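Local coordinates for protein putative fumarylpyruvate hydrolase (Burkholderia cenocepacia, PDB 4MAQ) that is of unassigned function but belongs to the fumarylacetoacetate hydrolase (FAH) family, with a fold rich in beta-strands, at residues H87-V92 with T207-G212. Residues are numbered along the deposited sequence; the frame is centred on the assembly and turned at random. Where two conformers were deposited one is given.
Sequences HEIELV and TGTPAG
Glu90 reaches from strand 85-95 to the backbone of Gly208, in the loop that joins strands 204-206 and 214-216 in the FAH-family fold. Both of those strands pair antiparallel with strand 85-95, and between them the loop bows out; beyond one backbone bond, from Thr207 N to Leu91 O, side chains and a water make most of the links. Followed outward, the Glu90 side chain lies along the Gly208 peptide: CB touches Gly208 O, CG comes to 3.1 Å from the same Gly208 O, CD still lies by the Gly208 carbonyl, about equally near its O and C, and OE1 accepts the Gly208 N-H at 2.8 Å. That donor sits above the carboxylate plane, 58° out of it, while OE2 turns toward Thr209 CB. Glutamate suits the place because its chain is long enough to carry a carboxylate oxygen across to the Gly208 N-H. Glycine suits position 208 because, at phi 112°, a beta carbon would jam against the preceding carbonyl oxygen.

The two threonines flank this bond, each with a hydroxyl on a short branch that can donate to a strand carbonyl close by. With OG1 anti to its backbone N (chi1 -163°), Thr209 donates from OG1 to Ile89 O at 2.7 Å; Gln175 also hydrogen-bonds Thr209 OG1, as well as Ile89 N and His87 ND1. Pro210 CD meets Ile89 CG2 at 3.8 Å, an apolar patch beside the polar row. At the other end Leu91 O accepts twice, from Thr207 N at 3.1 Å and from Thr207 OG1 at 2.8 Å. One water completes the join, accepting from Leu91 N and donating to Thr207 OG1 and Gly208 O.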
loop_
_atom_site.group_PDB
_atom_site.type_symbol
_atom_site.label_atom_id
_atom_site.label_comp_id
_atom_site.label_asym_id
_atom_site.label_seq_id
_atom_site.Cartn_x
_atom_site.Cartn_y
_atom_site.Cartn_z
ATOM N N HIS B 87 -14.664 12.921 -3.896
ATOM C CA HIS B 87 -13.509 13.458 -4.633
ATOM C C HIS B 87 -12.724 14.441 -3.786
ATOM O O HIS B 87 -13.306 15.214 -3.027
ATOM C CB HIS B 87 -13.965 14.210 -5.906
ATOM C CG HIS B 87 -14.949 15.327 -5.650
ATOM N ND1 HIS B 87 -14.577 16.560 -5.140
ATOM C CD2 HIS B 87 -16.293 15.384 -5.819
ATOM C CE1 HIS B 87 -15.654 17.331 -5.038
ATOM N NE2 HIS B 87 -16.710 16.629 -5.416
ATOM N N GLU B 88 -11.407 14.419 -3.965
ATOM C CA GLU B 88 -10.515 15.454 -3.444
ATOM C C GLU B 88 -9.448 15.750 -4.491
ATOM O O GLU B 88 -8.560 14.916 -4.736
ATOM C CB GLU B 88 -9.838 15.010 -2.148
ATOM C CG GLU B 88 -10.779 14.891 -0.973
ATOM C CD GLU B 88 -10.142 14.155 0.169
ATOM O OE1 GLU B 88 -9.039 14.556 0.574
ATOM O OE2 GLU B 88 -10.723 13.168 0.637
ATOM N N ILE B 89 -9.519 16.935 -5.106
ATOM C CA ILE B 89 -8.509 17.358 -6.097
ATOM C C ILE B 89 -7.165 17.664 -5.394
ATOM O O ILE B 89 -7.150 18.333 -4.355
ATOM C CB ILE B 89 -8.996 18.621 -6.864
ATOM C CG1 ILE B 89 -8.039 19.016 -7.992
ATOM C CG2 ILE B 89 -9.236 19.827 -5.949
ATOM C CD1 ILE B 89 -8.167 18.084 -9.158
ATOM N N GLU B 90 -6.046 17.205 -5.965
ATOM C CA GLU B 90 -4.719 17.387 -5.327
ATOM C C GLU B 90 -3.618 17.572 -6.350
ATOM O O GLU B 90 -3.646 16.939 -7.395
ATOM C CB GLU B 90 -4.388 16.194 -4.433
ATOM C CG GLU B 90 -5.543 15.877 -3.505
ATOM C CD GLU B 90 -5.213 15.135 -2.243
ATOM O OE1 GLU B 90 -4.040 14.985 -1.865
ATOM O OE2 GLU B 90 -6.213 14.750 -1.604
ATOM N N LEU B 91 -2.622 18.386 -5.992
ATOM C CA LEU B 91 -1.339 18.404 -6.689
ATOM C C LEU B 91 -0.560 17.130 -6.346
ATOM O O LEU B 91 -0.396 16.800 -5.179
ATOM C CB LEU B 91 -0.508 19.646 -6.330
ATOM C CG LEU B 91 0.861 19.714 -7.003
ATOM C CD1 LEU B 91 0.718 20.055 -8.474
ATOM C CD2 LEU B 91 1.728 20.748 -6.303
ATOM N N VAL B 92 -0.105 16.417 -7.373
ATOM C CA VAL B 92 0.674 15.191 -7.185
ATOM C C VAL B 92 2.146 15.468 -7.522
ATOM O O VAL B 92 2.471 16.055 -8.566
ATOM C CB VAL B 92 0.139 14.063 -8.077
ATOM C CG1 VAL B 92 1.037 12.822 -7.996
ATOM C CG2 VAL B 92 -1.281 13.687 -7.648
ATOM N N THR B 207 -0.651 15.880 -2.206
ATOM C CA THR B 207 -0.251 16.940 -1.262
ATOM C C THR B 207 -1.402 17.650 -0.544
ATOM O O THR B 207 -1.185 18.660 0.140
ATOM C CB THR B 207 0.658 18.006 -1.943
ATOM O OG1 THR B 207 -0.013 18.599 -3.067
ATOM C CG2 THR B 207 1.947 17.376 -2.418
ATOM N N GLY B 208 -2.621 17.126 -0.686
ATOM C CA GLY B 208 -3.764 17.663 0.046
ATOM C C GLY B 208 -4.756 18.333 -0.873
ATOM O O GLY B 208 -4.536 18.456 -2.080
ATOM N N THR B 209 -5.865 18.772 -0.304
ATOM C CA THR B 209 -6.988 19.244 -1.103
ATOM C C THR B 209 -7.609 20.482 -0.479
ATOM O O THR B 209 -7.678 20.576 0.745
ATOM C CB THR B 209 -8.039 18.109 -1.231
ATOM O OG1 THR B 209 -8.941 18.389 -2.305
ATOM C CG2 THR B 209 -8.850 17.906 0.049
ATOM N N PRO B 210 -8.074 21.430 -1.312
ATOM C CA PRO B 210 -8.795 22.574 -0.751
ATOM C C PRO B 210 -10.211 22.152 -0.331
ATOM O O PRO B 210 -10.571 20.983 -0.425
ATOM C CB PRO B 210 -8.860 23.548 -1.927
ATOM C CG PRO B 210 -8.834 22.686 -3.135
ATOM C CD PRO B 210 -7.935 21.532 -2.779
ATOM N N ALA B 211 -10.989 23.096 0.181
ATOM C CA ALA B 211 -12.348 22.811 0.618
ATOM C C ALA B 211 -13.224 22.284 -0.521
ATOM O O ALA B 211 -12.922 22.439 -1.715
ATOM C CB ALA B 211 -12.975 24.059 1.233
ATOM N N GLY B 212 -14.314 21.654 -0.137
ATOM C CA GLY B 212 -15.339 21.292 -1.106
ATOM C C GLY B 212 -15.384 19.824 -1.467
ATOM O O GLY B 212 -16.058 19.439 -2.439
HETATM O O HOH W 1 -2.530 19.783 -3.381
#